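Long-range contacts in DNA damage response protein Rtt109, putative (Neosartorya fumigata, PDB 5ZB9), which probably transfers the acetyl group of acetyl-CoA to lysine side chains of histone H3 in the nucleus: residues 80-91 / 127-138; 176-186 / 321-331. All coordinates share one frame; numbering follows the deposited sequence.

Contact 1 of 2, residues 80-91 / 127-138; sequences VYGTAHLTTIFV and HQRPGVRLMVSL
The guanidinium edge of Arg-129 is turned to the bend at 83-87, where one nitrogen engages two oxygens: NH2 donates to Thr-83 O at 2.8 Å and to Thr-87 OG1 at 3.2 Å, both close to the group's plane. CG1 of Val-132 sits above one face, near its rim, 3.7 Å from the plane. A long side chain is needed here, because Arg-129 reaches back from the loop that follows helix 111-127; a bend at chi3 (-77°) turns its end onto the hairpin. Beyond the turn, strands 86-91 and 133-138 run parallel, inclined by 17°. Together with helix 111-127 they form a beta-alpha-beta unit. Thr-87, Ile-89, Leu-134 and Val-136 share one sheet face. There CG2 of Thr-87 meets CD1 of Leu-134 at 3.7 Å, while Ile-89 and Val-136 pack on Val-124 of the helix, as suits beta-branched residues, which favour extended backbones. On the other face CE of Met-135 touches Thr-88 CG2 at 3.6 Å. The ladder of backbone bonds, from Thr-87 N to Arg-133 O through to Val-91 N to Ser-137 O, satisfies buried peptide groups along the strands, while the direct side-chain hydrogen bonds across the contact come from Arg-129 at the turn.

Contact 2 of 2, residues 176-186 / 321-331; sequences ILREYEPETGS and LVINPPGLVNS
Asn-330 has the most surface buried here, with Glu-183 next and Leu-321 third. Glu-183 and Asn-330 run alongside each other, pointing opposite ways, with OE2 of Glu-183 3.6 Å from Asn-330 CB. The extended Glu-183 ends at Asn-324, whose ND2 donates to the syn lone pair of OE2 over 2.9 Å, at an N-H...O angle of 157°; the amide and carboxylate planes are only 28° apart. Asn-324 has further partners, OD1 accepting from Arg-133 NE and ND2 also bonding Gln-243. Glutamate suits this buried position because its two oxygens accept several donors: OE1 also bonds Thr-204 and OE2 Ser-202, which probably helps to stabilise the negative charge. The Asn-330 side chain packs against the backbone of Gly-185 and Ser-186, a poorly ordered part of the chain. Both segments belong to the acetyltransferase core: 176-186 leaves helix 162-177, and the other segment leaves strand 317-324, which pairs antiparallel with both 133-140 and 202-208. The helix end meets this sheet through Leu-321, and the loop after it through Ile-323 and Asn-324. Leucine suits position 321 because its two end methyls meet two helix residues at once: with CG anti to the backbone N (chi1 170°), CD1 touches Leu-177 CD1 at 3.7 Å and CD2 touches Ile-176 CG2 at 3.9 Å. Further along, the two branches of Ile-323 both reach the Tyr-180 ring, CG2 over one face in a CH-pi contact 4.0 Å from the centroid, CD1 3.6 Å from CE1.

Contacts 1 and 2 lie side by side in one sheet, their centres about 13 Å apart, because strands 133-140 and 317-324 are neighbours in it. Backbone hydrogen bonds join Val-136 with Leu-321, O to N 2.7 Å, and Leu-134 with Ile-323. Arg-133 NE bonds Asn-324 OD1 at 2.7 Å, so Asn-324 links this arginine to Glu-183 of contact 2. Helix 111-127 packs against both contacts. Residues that bind CoA in this protein lie nearby: the side chain of Ala-94 is about 5 Å from that of Val-91, and that of Trp-168 about 7 Å from that of Leu-138. No CoA is bound here, but a glycerol, probably from the crystallisation liquor, lies about 4 Å from the Leu-138 side chain.

Contact 1 of 2, residues 80-91 / 127-138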
# COMPACT_ATOMS: atom_id res chain seq x y z
N VAL A 80 -7.42 2.23 -2.25
CA VAL A 80 -7.24 2.37 -3.69
C VAL A 80 -7.71 3.75 -4.13
O VAL A 80 -8.88 4.09 -3.99
CB VAL A 80 -8.02 1.30 -4.49
CG1 VAL A 80 -7.71 1.40 -5.98
CG2 VAL A 80 -7.69 -0.09 -3.98
N TYR A 81 -6.78 4.55 -4.64
CA TYR A 81 -7.08 5.87 -5.18
C TYR A 81 -7.17 5.82 -6.70
O TYR A 81 -6.44 5.07 -7.34
CB TYR A 81 -6.03 6.90 -4.77
CG TYR A 81 -5.84 7.08 -3.28
CD1 TYR A 81 -4.92 6.31 -2.57
CD2 TYR A 81 -6.56 8.04 -2.59
CE1 TYR A 81 -4.74 6.49 -1.22
CE2 TYR A 81 -6.39 8.22 -1.23
CZ TYR A 81 -5.48 7.45 -0.55
OH TYR A 81 -5.31 7.64 0.80
N GLY A 82 -8.05 6.63 -7.27
CA GLY A 82 -8.15 6.74 -8.71
C GLY A 82 -8.25 8.18 -9.17
O GLY A 82 -9.03 8.96 -8.64
N THR A 83 -7.42 8.53 -10.15
CA THR A 83 -7.61 9.74 -10.93
C THR A 83 -7.77 9.33 -12.39
O THR A 83 -7.79 8.14 -12.71
CB THR A 83 -6.43 10.74 -10.81
OG1 THR A 83 -5.24 10.13 -11.32
CG2 THR A 83 -6.22 11.16 -9.37
N ALA A 84 -7.85 10.30 -13.29
CA ALA A 84 -8.00 9.98 -14.69
C ALA A 84 -6.74 9.28 -15.21
O ALA A 84 -6.82 8.46 -16.12
CB ALA A 84 -8.29 11.22 -15.50
N HIS A 85 -5.59 9.58 -14.61
CA HIS A 85 -4.32 9.08 -15.15
C HIS A 85 -3.49 8.17 -14.24
O HIS A 85 -2.44 7.68 -14.65
CB HIS A 85 -3.46 10.27 -15.59
CG HIS A 85 -4.08 11.09 -16.68
ND1 HIS A 85 -4.50 10.54 -17.88
CD2 HIS A 85 -4.38 12.41 -16.75
CE1 HIS A 85 -5.01 11.49 -18.64
NE2 HIS A 85 -4.95 12.63 -17.97
N LEU A 86 -3.96 7.93 -13.02
CA LEU A 86 -3.22 7.08 -12.10
C LEU A 86 -4.14 6.29 -11.17
O LEU A 86 -5.07 6.85 -10.59
CB LEU A 86 -2.25 7.92 -11.26
CG LEU A 86 -1.30 7.19 -10.32
CD1 LEU A 86 -0.33 6.28 -11.08
CD2 LEU A 86 -0.55 8.20 -9.46
N THR A 87 -3.86 4.99 -11.04
CA THR A 87 -4.42 4.18 -9.97
C THR A 87 -3.35 3.97 -8.91
O THR A 87 -2.23 3.55 -9.22
CB THR A 87 -4.92 2.80 -10.45
OG1 THR A 87 -5.90 2.95 -11.47
CG2 THR A 87 -5.52 2.01 -9.28
N THR A 88 -3.69 4.25 -7.66
CA THR A 88 -2.74 4.05 -6.57
C THR A 88 -3.28 3.09 -5.54
O THR A 88 -4.32 3.34 -4.92
CB THR A 88 -2.38 5.38 -5.88
OG1 THR A 88 -1.79 6.26 -6.84
CG2 THR A 88 -1.37 5.13 -4.76
N ILE A 89 -2.57 1.99 -5.35
CA ILE A 89 -2.91 1.04 -4.31
C ILE A 89 -1.98 1.21 -3.10
O ILE A 89 -0.79 0.87 -3.15
CB ILE A 89 -2.83 -0.39 -4.86
CG1 ILE A 89 -3.81 -0.53 -6.03
CG2 ILE A 89 -3.16 -1.39 -3.78
CD1 ILE A 89 -3.85 -1.91 -6.62
N PHE A 90 -2.53 1.77 -2.02
CA PHE A 90 -1.73 2.14 -0.86
C PHE A 90 -2.07 1.31 0.36
O PHE A 90 -3.24 1.20 0.74
CB PHE A 90 -1.92 3.62 -0.54
CG PHE A 90 -1.26 4.05 0.74
CD1 PHE A 90 0.11 4.19 0.81
CD2 PHE A 90 -2.02 4.31 1.87
CE1 PHE A 90 0.73 4.58 2.00
CE2 PHE A 90 -1.41 4.71 3.06
CZ PHE A 90 -0.04 4.84 3.12
N VAL A 91 -1.05 0.72 0.98
CA VAL A 91 -1.24 -0.04 2.21
C VAL A 91 -1.25 0.92 3.39
O VAL A 91 -0.27 1.62 3.64
CB VAL A 91 -0.12 -1.08 2.41
CG1 VAL A 91 -0.41 -1.94 3.64
CG2 VAL A 91 0.05 -1.93 1.16
N HIS A 127 -8.15 -3.73 -10.40
CA HIS A 127 -8.27 -2.27 -10.46
C HIS A 127 -7.42 -1.70 -11.57
O HIS A 127 -7.46 -0.50 -11.85
CB HIS A 127 -7.90 -1.65 -9.11
CG HIS A 127 -8.89 -1.97 -8.04
ND1 HIS A 127 -9.92 -1.12 -7.70
CD2 HIS A 127 -9.05 -3.08 -7.28
CE1 HIS A 127 -10.65 -1.68 -6.75
NE2 HIS A 127 -10.15 -2.87 -6.48
N GLN A 128 -6.65 -2.57 -12.20
CA GLN A 128 -5.91 -2.23 -13.40
C GLN A 128 -6.85 -1.75 -14.51
O GLN A 128 -7.76 -2.45 -14.89
CB GLN A 128 -5.11 -3.45 -13.87
CG GLN A 128 -4.26 -3.19 -15.10
CD GLN A 128 -3.18 -2.18 -14.83
OE1 GLN A 128 -3.36 -0.98 -15.09
NE2 GLN A 128 -2.05 -2.64 -14.32
N ARG A 129 -6.62 -0.53 -15.00
CA ARG A 129 -7.39 -0.01 -16.12
C ARG A 129 -6.51 0.02 -17.36
O ARG A 129 -5.31 0.25 -17.26
CB ARG A 129 -7.91 1.40 -15.83
CG ARG A 129 -9.11 1.45 -14.91
CD ARG A 129 -9.52 2.89 -14.68
NE ARG A 129 -8.63 3.54 -13.73
CZ ARG A 129 -8.38 4.85 -13.70
NH1 ARG A 129 -8.93 5.66 -14.59
NH2 ARG A 129 -7.56 5.35 -12.78
N PRO A 130 -7.11 -0.23 -18.54
CA PRO A 130 -6.37 -0.21 -19.81
C PRO A 130 -5.73 1.15 -20.09
O PRO A 130 -6.41 2.17 -20.04
CB PRO A 130 -7.46 -0.51 -20.85
CG PRO A 130 -8.52 -1.22 -20.09
CD PRO A 130 -8.52 -0.63 -18.72
N GLY A 131 -4.44 1.14 -20.39
CA GLY A 131 -3.72 2.37 -20.70
C GLY A 131 -3.42 3.29 -19.53
O GLY A 131 -2.76 4.31 -19.71
N VAL A 132 -3.87 2.93 -18.33
CA VAL A 132 -3.66 3.78 -17.16
C VAL A 132 -2.59 3.22 -16.21
O VAL A 132 -2.71 2.09 -15.72
CB VAL A 132 -4.96 3.98 -16.37
CG1 VAL A 132 -4.69 4.78 -15.09
CG2 VAL A 132 -6.00 4.66 -17.24
N ARG A 133 -1.55 4.01 -15.97
CA ARG A 133 -0.50 3.65 -15.02
C ARG A 133 -1.08 3.29 -13.64
O ARG A 133 -1.99 3.96 -13.14
CB ARG A 133 0.50 4.81 -14.89
CG ARG A 133 1.70 4.50 -14.02
CD ARG A 133 2.77 5.57 -14.15
NE ARG A 133 3.58 5.39 -15.35
CZ ARG A 133 3.77 6.33 -16.28
NH1 ARG A 133 3.20 7.52 -16.15
NH2 ARG A 133 4.53 6.07 -17.33
N LEU A 134 -0.55 2.22 -13.05
CA LEU A 134 -0.97 1.79 -11.71
C LEU A 134 0.23 1.69 -10.76
O LEU A 134 1.30 1.20 -11.13
CB LEU A 134 -1.69 0.44 -11.77
CG LEU A 134 -2.28 -0.06 -10.44
CD1 LEU A 134 -3.56 -0.80 -10.70
CD2 LEU A 134 -1.30 -0.95 -9.67
N MET A 135 0.04 2.16 -9.54
CA MET A 135 1.10 2.17 -8.54
C MET A 135 0.70 1.45 -7.25
O MET A 135 -0.41 1.64 -6.74
CB MET A 135 1.49 3.62 -8.22
CG MET A 135 2.48 3.74 -7.09
SD MET A 135 3.13 5.41 -6.91
CE MET A 135 1.77 6.22 -6.09
N VAL A 136 1.60 0.62 -6.74
CA VAL A 136 1.45 0.09 -5.39
C VAL A 136 2.44 0.80 -4.50
O VAL A 136 3.62 0.92 -4.84
CB VAL A 136 1.68 -1.43 -5.32
CG1 VAL A 136 1.53 -1.93 -3.89
CG2 VAL A 136 0.72 -2.15 -6.24
N SER A 137 1.97 1.30 -3.37
CA SER A 137 2.81 2.11 -2.52
C SER A 137 2.58 1.82 -1.04
O SER A 137 1.50 1.37 -0.64
CB SER A 137 2.56 3.59 -2.82
OG SER A 137 3.46 4.43 -2.10
N LEU A 138 3.60 2.09 -0.23
CA LEU A 138 3.53 1.91 1.21
C LEU A 138 4.74 2.56 1.86
O LEU A 138 5.75 2.79 1.20
CB LEU A 138 3.48 0.41 1.57
CG LEU A 138 4.72 -0.42 1.21
CD1 LEU A 138 5.80 -0.40 2.31
CD2 LEU A 138 4.33 -1.84 0.87
O HOH W 1 -1.31 6.77 -17.23
O HOH W 2 -4.64 1.19 -13.95
O HOH W 3 -8.88 1.59 -10.90

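Contact 2 of 2, residues 176-186 / 321-331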
# COMPACT_ATOMS: atom_id res chain seq x y z
N ILE A 176 5.11 -9.74 -7.07
CA ILE A 176 4.17 -8.96 -7.86
C ILE A 176 4.93 -8.29 -8.99
O ILE A 176 4.53 -8.36 -10.15
CB ILE A 176 3.45 -7.90 -7.04
CG1 ILE A 176 2.81 -8.52 -5.81
CG2 ILE A 176 2.41 -7.19 -7.89
CD1 ILE A 176 1.98 -7.55 -5.00
N LEU A 177 6.02 -7.63 -8.61
CA LEU A 177 6.91 -6.95 -9.53
C LEU A 177 7.32 -7.85 -10.69
O LEU A 177 7.29 -7.45 -11.84
CB LEU A 177 8.16 -6.45 -8.78
CG LEU A 177 9.42 -6.05 -9.57
CD1 LEU A 177 9.21 -4.79 -10.40
CD2 LEU A 177 10.60 -5.87 -8.63
N ARG A 178 7.67 -9.09 -10.37
CA ARG A 178 8.29 -9.97 -11.35
C ARG A 178 7.30 -10.77 -12.20
O ARG A 178 7.71 -11.64 -12.96
CB ARG A 178 9.27 -10.90 -10.64
CG ARG A 178 10.44 -10.13 -10.09
CD ARG A 178 11.49 -11.03 -9.51
NE ARG A 178 12.51 -10.25 -8.82
CZ ARG A 178 13.54 -9.67 -9.42
NH1 ARG A 178 13.68 -9.79 -10.74
NH2 ARG A 178 14.42 -8.98 -8.72
N GLU A 179 6.02 -10.47 -12.07
CA GLU A 179 5.02 -10.98 -13.00
C GLU A 179 4.97 -10.10 -14.24
O GLU A 179 4.32 -10.44 -15.22
CB GLU A 179 3.64 -11.05 -12.34
CG GLU A 179 3.42 -12.33 -11.54
CD GLU A 179 3.61 -13.59 -12.38
OE1 GLU A 179 4.72 -14.17 -12.34
OE2 GLU A 179 2.65 -14.00 -13.07
N TYR A 180 5.67 -8.97 -14.18
CA TYR A 180 5.67 -7.99 -15.26
C TYR A 180 7.03 -7.93 -15.94
O TYR A 180 8.03 -8.41 -15.41
CB TYR A 180 5.30 -6.61 -14.73
CG TYR A 180 3.91 -6.55 -14.13
CD1 TYR A 180 3.71 -6.75 -12.77
CD2 TYR A 180 2.80 -6.30 -14.93
CE1 TYR A 180 2.44 -6.70 -12.23
CE2 TYR A 180 1.54 -6.26 -14.39
CZ TYR A 180 1.36 -6.46 -13.04
OH TYR A 180 0.08 -6.41 -12.51
N GLU A 181 7.06 -7.32 -17.12
CA GLU A 181 8.28 -7.26 -17.91
C GLU A 181 9.28 -6.25 -17.35
O GLU A 181 8.88 -5.21 -16.82
CB GLU A 181 7.96 -6.92 -19.36
CG GLU A 181 7.23 -8.03 -20.09
CD GLU A 181 7.96 -9.36 -19.98
OE1 GLU A 181 9.09 -9.46 -20.52
OE2 GLU A 181 7.41 -10.29 -19.35
N PRO A 182 10.58 -6.55 -17.46
CA PRO A 182 11.63 -5.60 -17.07
C PRO A 182 11.55 -4.32 -17.89
O PRO A 182 11.00 -4.32 -18.99
CB PRO A 182 12.92 -6.36 -17.37
CG PRO A 182 12.54 -7.79 -17.32
CD PRO A 182 11.13 -7.86 -17.85
N GLU A 183 12.11 -3.24 -17.35
CA GLU A 183 12.16 -1.98 -18.07
C GLU A 183 13.60 -1.48 -18.16
O GLU A 183 14.48 -1.94 -17.42
CB GLU A 183 11.26 -0.94 -17.39
CG GLU A 183 9.83 -1.43 -17.21
CD GLU A 183 8.92 -0.39 -16.56
OE1 GLU A 183 9.29 0.14 -15.48
OE2 GLU A 183 7.84 -0.10 -17.13
N THR A 184 13.84 -0.52 -19.05
CA THR A 184 15.19 -0.11 -19.38
C THR A 184 15.61 1.20 -18.72
O THR A 184 16.79 1.43 -18.49
CB THR A 184 15.35 0.04 -20.89
OG1 THR A 184 14.15 0.63 -21.42
CG2 THR A 184 15.56 -1.33 -21.52
N GLY A 185 14.64 2.06 -18.43
CA GLY A 185 14.95 3.34 -17.81
C GLY A 185 14.15 4.48 -18.40
O GLY A 185 14.14 4.69 -19.61
N SER A 186 13.48 5.22 -17.51
CA SER A 186 12.61 6.33 -17.90
C SER A 186 13.38 7.40 -18.68
O SER A 186 13.18 7.55 -19.89
CB SER A 186 11.96 6.96 -16.66
OG SER A 186 12.93 7.38 -15.71
N LEU A 321 5.86 0.63 -6.28
CA LEU A 321 5.90 -0.30 -7.39
C LEU A 321 5.11 0.32 -8.53
O LEU A 321 3.89 0.51 -8.41
CB LEU A 321 5.32 -1.66 -6.99
CG LEU A 321 5.10 -2.62 -8.16
CD1 LEU A 321 6.43 -3.02 -8.80
CD2 LEU A 321 4.32 -3.84 -7.69
N VAL A 322 5.79 0.67 -9.61
CA VAL A 322 5.11 1.34 -10.72
C VAL A 322 4.93 0.39 -11.90
O VAL A 322 5.91 -0.10 -12.49
CB VAL A 322 5.87 2.60 -11.18
CG1 VAL A 322 5.12 3.29 -12.32
CG2 VAL A 322 6.06 3.56 -10.02
N ILE A 323 3.66 0.15 -12.24
CA ILE A 323 3.29 -0.78 -13.29
C ILE A 323 2.79 -0.05 -14.54
O ILE A 323 1.83 0.71 -14.49
CB ILE A 323 2.19 -1.76 -12.81
CG1 ILE A 323 2.74 -2.63 -11.67
CG2 ILE A 323 1.66 -2.60 -13.97
CD1 ILE A 323 1.68 -3.43 -10.94
N ASN A 324 3.46 -0.29 -15.67
CA ASN A 324 3.04 0.32 -16.92
C ASN A 324 2.38 -0.71 -17.81
O ASN A 324 3.04 -1.62 -18.31
CB ASN A 324 4.23 0.98 -17.63
CG ASN A 324 4.81 2.13 -16.83
OD1 ASN A 324 4.18 3.17 -16.69
ND2 ASN A 324 6.02 1.94 -16.30
N PRO A 325 1.06 -0.57 -18.01
CA PRO A 325 0.25 -1.52 -18.77
C PRO A 325 0.57 -1.46 -20.27
O PRO A 325 1.25 -0.52 -20.69
CB PRO A 325 -1.18 -1.04 -18.48
CG PRO A 325 -1.02 0.43 -18.37
CD PRO A 325 0.28 0.62 -17.63
N PRO A 326 0.12 -2.46 -21.05
CA PRO A 326 0.43 -2.45 -22.48
C PRO A 326 -0.03 -1.16 -23.16
O PRO A 326 -1.16 -0.72 -22.95
CB PRO A 326 -0.34 -3.66 -23.01
CG PRO A 326 -0.47 -4.57 -21.84
CD PRO A 326 -0.65 -3.66 -20.66
N GLY A 327 0.85 -0.57 -23.95
CA GLY A 327 0.55 0.70 -24.61
C GLY A 327 1.15 1.84 -23.81
O GLY A 327 0.82 3.00 -24.02
N LEU A 328 2.04 1.49 -22.90
CA LEU A 328 2.66 2.46 -22.01
C LEU A 328 4.04 1.94 -21.59
O LEU A 328 4.17 0.79 -21.15
CB LEU A 328 1.78 2.71 -20.78
CG LEU A 328 1.70 4.12 -20.19
CD1 LEU A 328 1.18 5.13 -21.21
CD2 LEU A 328 0.83 4.13 -18.93
N VAL A 329 5.06 2.77 -21.76
CA VAL A 329 6.41 2.44 -21.30
C VAL A 329 6.78 3.43 -20.19
O VAL A 329 6.08 4.43 -20.00
CB VAL A 329 7.45 2.51 -22.43
CG1 VAL A 329 7.18 1.43 -23.46
CG2 VAL A 329 7.44 3.89 -23.08
N ASN A 330 7.87 3.15 -19.48
CA ASN A 330 8.26 4.00 -18.35
C ASN A 330 8.88 5.34 -18.78
O ASN A 330 9.24 6.15 -17.93
CB ASN A 330 9.21 3.25 -17.42
CG ASN A 330 10.57 3.00 -18.04
OD1 ASN A 330 10.70 2.88 -19.26
ND2 ASN A 330 11.59 2.90 -17.20
N SER A 331 9.00 5.56 -20.09
CA SER A 331 9.53 6.82 -20.61
C SER A 331 8.41 7.83 -20.88
O SER A 331 8.66 9.04 -20.99
CB SER A 331 10.35 6.58 -21.88
OG SER A 331 9.51 6.37 -23.01
O HOH W 4 8.11 1.39 -13.76